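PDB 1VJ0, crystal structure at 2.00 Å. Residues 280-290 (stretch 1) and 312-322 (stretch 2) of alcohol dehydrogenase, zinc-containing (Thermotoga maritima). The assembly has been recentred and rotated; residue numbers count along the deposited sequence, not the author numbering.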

# COMPACT_ATOMS: atom_id res chain seq x y z
N ALA A 280 7.51 21.60 -17.75
CA ALA A 280 7.74 20.17 -18.02
C ALA A 280 6.45 19.34 -17.92
O ALA A 280 6.33 18.34 -18.58
CB ALA A 280 8.80 19.62 -17.09
N LEU A 281 5.52 19.71 -17.03
CA LEU A 281 4.29 18.96 -16.86
C LEU A 281 3.45 18.98 -18.11
O LEU A 281 2.64 18.08 -18.31
CB LEU A 281 3.43 19.51 -15.68
CG LEU A 281 3.78 18.89 -14.32
CD1 LEU A 281 5.24 19.13 -13.96
CD2 LEU A 281 2.83 19.49 -13.30
N LEU A 282 3.60 20.01 -18.93
CA LEU A 282 2.82 20.09 -20.17
C LEU A 282 3.19 18.93 -21.11
O LEU A 282 2.30 18.34 -21.72
CB LEU A 282 2.99 21.43 -20.91
CG LEU A 282 2.76 22.74 -20.10
CD1 LEU A 282 2.69 23.91 -21.00
CD2 LEU A 282 1.55 22.69 -19.24
N GLU A 283 4.47 18.60 -21.21
CA GLU A 283 4.87 17.41 -22.00
C GLU A 283 4.70 16.06 -21.27
O GLU A 283 4.14 15.12 -21.82
CB GLU A 283 6.30 17.57 -22.48
CG GLU A 283 6.86 16.25 -22.93
CD GLU A 283 8.16 16.34 -23.68
OE1 GLU A 283 8.95 17.31 -23.44
OE2 GLU A 283 8.38 15.41 -24.50
N GLY A 284 5.15 15.99 -20.04
CA GLY A 284 5.05 14.77 -19.27
C GLY A 284 3.64 14.21 -19.20
O GLY A 284 3.45 13.01 -19.32
N SER A 285 2.66 15.10 -19.00
CA SER A 285 1.25 14.68 -18.86
C SER A 285 0.79 13.95 -20.09
O SER A 285 0.07 12.95 -20.02
CB SER A 285 0.36 15.92 -18.60
OG SER A 285 0.65 16.55 -17.35
N GLU A 286 1.26 14.39 -21.25
CA GLU A 286 0.90 13.74 -22.50
C GLU A 286 1.64 12.43 -22.77
O GLU A 286 1.27 11.71 -23.66
CB GLU A 286 1.10 14.69 -23.69
CG GLU A 286 0.29 16.02 -23.61
CD GLU A 286 -1.20 15.90 -23.87
OE1 GLU A 286 -1.74 14.79 -24.01
OE2 GLU A 286 -1.88 16.96 -23.96
N LEU A 287 2.73 12.18 -22.05
CA LEU A 287 3.48 10.93 -22.18
C LEU A 287 3.01 9.83 -21.22
O LEU A 287 3.43 8.66 -21.37
CB LEU A 287 4.97 11.17 -21.88
CG LEU A 287 5.70 12.13 -22.83
CD1 LEU A 287 7.12 12.27 -22.34
CD2 LEU A 287 5.62 11.62 -24.27
N LEU A 288 2.23 10.22 -20.21
CA LEU A 288 1.83 9.33 -19.14
C LEU A 288 0.68 8.39 -19.61
O LEU A 288 -0.29 8.85 -20.24
CB LEU A 288 1.37 10.20 -17.95
CG LEU A 288 1.26 9.58 -16.55
CD1 LEU A 288 2.59 9.12 -16.06
CD2 LEU A 288 0.65 10.63 -15.59
N ARG A 289 0.79 7.08 -19.31
CA ARG A 289 -0.31 6.21 -19.61
C ARG A 289 -1.48 6.48 -18.69
O ARG A 289 -1.36 7.11 -17.61
CB ARG A 289 0.05 4.75 -19.52
CG ARG A 289 0.32 4.17 -18.14
CD ARG A 289 0.08 2.63 -18.13
NE ARG A 289 0.52 1.96 -16.90
CZ ARG A 289 -0.26 1.69 -15.86
NH1 ARG A 289 -1.54 2.07 -15.82
NH2 ARG A 289 0.22 1.00 -14.85
N ARG A 290 -2.62 6.05 -19.16
CA ARG A 290 -3.81 5.94 -18.31
C ARG A 290 -3.43 5.07 -17.11
O ARG A 290 -2.95 3.97 -17.31
CB ARG A 290 -4.94 5.34 -19.09
CG ARG A 290 -5.51 6.32 -20.07
CD ARG A 290 -6.79 5.85 -20.66
NE ARG A 290 -7.94 6.41 -19.96
CZ ARG A 290 -9.12 5.81 -19.88
NH1 ARG A 290 -9.32 4.60 -20.42
NH2 ARG A 290 -10.12 6.41 -19.22
N GLU A 312 -8.29 15.94 -19.22
CA GLU A 312 -7.42 15.16 -20.08
C GLU A 312 -6.25 14.60 -19.34
O GLU A 312 -5.85 13.48 -19.62
CB GLU A 312 -6.87 16.05 -21.22
CG GLU A 312 -7.93 16.55 -22.16
CD GLU A 312 -8.49 17.92 -21.82
OE1 GLU A 312 -8.45 18.39 -20.67
OE2 GLU A 312 -8.95 18.58 -22.75
N TRP A 313 -5.68 15.36 -18.42
CA TRP A 313 -4.46 14.92 -17.74
C TRP A 313 -4.66 14.25 -16.41
O TRP A 313 -3.81 13.46 -16.05
CB TRP A 313 -3.46 16.05 -17.55
CG TRP A 313 -3.06 16.62 -18.81
CD1 TRP A 313 -3.27 16.10 -20.05
CD2 TRP A 313 -2.37 17.86 -19.01
NE1 TRP A 313 -2.76 16.94 -20.99
CE2 TRP A 313 -2.21 18.03 -20.38
CE3 TRP A 313 -1.86 18.83 -18.15
CZ2 TRP A 313 -1.58 19.14 -20.94
CZ3 TRP A 313 -1.23 19.97 -18.73
CH2 TRP A 313 -1.10 20.08 -20.09
N LEU A 314 -5.73 14.58 -15.68
CA LEU A 314 -6.02 13.93 -14.41
C LEU A 314 -7.15 12.95 -14.48
O LEU A 314 -6.92 11.79 -14.24
CB LEU A 314 -6.38 14.90 -13.31
CG LEU A 314 -5.28 15.44 -12.44
CD1 LEU A 314 -5.92 16.51 -11.50
CD2 LEU A 314 -4.55 14.39 -11.67
N VAL A 315 -8.36 13.41 -14.79
CA VAL A 315 -9.57 12.57 -14.63
C VAL A 315 -9.61 11.42 -15.64
O VAL A 315 -9.64 10.18 -15.29
CB VAL A 315 -10.84 13.43 -14.68
CG1 VAL A 315 -12.12 12.58 -14.60
CG2 VAL A 315 -10.78 14.49 -13.61
N LEU A 316 -9.64 11.79 -16.92
CA LEU A 316 -9.75 10.77 -17.97
C LEU A 316 -8.54 9.81 -17.92
O LEU A 316 -8.65 8.58 -18.19
CB LEU A 316 -9.81 11.47 -19.33
CG LEU A 316 -10.02 10.53 -20.51
CD1 LEU A 316 -11.37 9.84 -20.37
CD2 LEU A 316 -9.96 11.34 -21.81
N LYS A 317 -7.39 10.36 -17.59
CA LYS A 317 -6.20 9.53 -17.38
C LYS A 317 -6.17 8.69 -16.10
O LYS A 317 -5.32 7.84 -15.98
CB LYS A 317 -4.95 10.41 -17.45
CG LYS A 317 -3.96 9.83 -18.34
CD LYS A 317 -2.72 10.66 -18.45
CE LYS A 317 -2.72 11.48 -19.71
NZ LYS A 317 -2.04 10.86 -20.81
N ASN A 318 -7.02 8.95 -15.11
CA ASN A 318 -6.91 8.31 -13.81
C ASN A 318 -5.44 8.36 -13.31
O ASN A 318 -4.89 7.38 -12.79
CB ASN A 318 -7.51 6.90 -13.86
CG ASN A 318 -7.93 6.37 -12.49
OD1 ASN A 318 -9.11 6.39 -12.14
ND2 ASN A 318 -6.96 5.82 -11.74
N ALA A 319 -4.82 9.54 -13.49
CA ALA A 319 -3.40 9.74 -13.24
C ALA A 319 -3.12 10.14 -11.81
O ALA A 319 -3.93 10.78 -11.17
CB ALA A 319 -2.84 10.84 -14.19
N THR A 320 -1.98 9.72 -11.28
CA THR A 320 -1.49 10.24 -10.01
C THR A 320 -0.37 11.21 -10.28
O THR A 320 0.63 10.86 -10.95
CB THR A 320 -0.97 9.08 -9.10
OG1 THR A 320 -2.02 8.14 -8.86
CG2 THR A 320 -0.60 9.57 -7.71
N PHE A 321 -0.51 12.44 -9.79
CA PHE A 321 0.58 13.43 -9.75
C PHE A 321 0.97 13.58 -8.31
O PHE A 321 0.09 13.82 -7.42
CB PHE A 321 0.16 14.81 -10.27
CG PHE A 321 -0.04 14.88 -11.81
CD1 PHE A 321 -1.03 14.15 -12.43
CD2 PHE A 321 0.70 15.76 -12.59
CE1 PHE A 321 -1.24 14.25 -13.83
CE2 PHE A 321 0.52 15.82 -13.96
CZ PHE A 321 -0.46 15.08 -14.57
N LYS A 322 2.24 13.38 -8.01
CA LYS A 322 2.67 13.37 -6.62
C LYS A 322 3.85 14.31 -6.47
O LYS A 322 4.88 14.05 -7.05
CB LYS A 322 3.12 11.94 -6.26
CG LYS A 322 3.74 11.75 -4.89
CD LYS A 322 2.68 11.81 -3.82
CE LYS A 322 3.21 12.31 -2.51
NZ LYS A 322 2.11 12.74 -1.55
O HOH W 1 -2.76 12.67 -22.78

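Contact between residues 280-290 and 312-322 of the zinc-containing alcohol dehydrogenase from Thermotoga maritima. A helix and the strand that follows it meet a helical turn, a loop and a strand, burying 644 Å² summed over both sides. The largest contributions come from Trp313 and Lys317, a flat ring and a long chain that fit the first stretch in different ways.

Trp313 points its CA-to-CB bond toward the helix and lays one face of its indole against Ser285. Ser285 offers only a small bump here: its CB sits 3.5 Å from the centroid of the Trp313 five-membered ring, 19° off the ring normal, a CH-pi contact, and CA of Ser285 comes within 5.8 Å of CA of Trp313. Larger side chains border the indole at its edge. Leu282 CD2 lies 3.8 Å from Trp313 CH2 on the six-membered ring, while at the pyrrole end Trp313 NE1 donates a hydrogen bond to Glu286 OE2 (3.1 Å, 151° at the hydrogen). The ring is thus packed over a face and pinned in its plane by the same helix.

The Ser285 hydroxyl faces a second aromatic ring. Ser285 OG approaches the edge of Phe321, 3.3 Å from CZ, but its hydrogen bond is spent within its own helix, donated to Leu281 O at 2.7 Å. Leu281 CD2 also lies at the edge, 4.4 Å from Phe321 CD2; Leu288 CD2 lies 4.4 Å from Phe321 CE1. Leu288, in its t, p rotamer, reaches further to the small side chain of Ala319, with CD2 3.8 Å from Ala319 CB. One leucine methyl therefore touches both the phenylalanine and the alanine.

Lys317 threads its chain along the end of the helix and the start of the strand. Its CB leaves sideways, but off-well chi1, chi3 and chi4 angles bend the chain so that its amine comes nearer. The methylenes pass Leu288, whose CB is 4.1 Å from Lys317 CD, and Lys317 CG lies 3.8 Å from Arg289 O. At the tip, Lys317 NZ donates to Leu288 O at 2.7 Å and, weakly, to Ser285 O at 3.1 Å, both backbone carbonyls where the helix gives way to strand. Water 1 extends the anchorage, accepting from Lys317 NZ (2.8 Å) and donating to Glu286 OE1 (2.7 Å). The two carboxylate oxygens of Glu286 thus serve the water and the indole separately.

Arg290 closes the far end of the contact. Leu316 O lies near the plane of its guanidinium and takes a fork of two hydrogen bonds, from Arg290 NE (2.9 Å) and Arg290 NH2 (2.8 Å). The backbones draw close here, 4.4 Å from Arg290 CA to Lys317 CA, and Arg290 CA makes a CA-H...O contact with Lys317 O at 3.4 Å. Just beyond, Asn318 leaves the helical path with positive phi in a Schellman motif, and Ala319 N bonds back to Leu314 O at 3.2 Å.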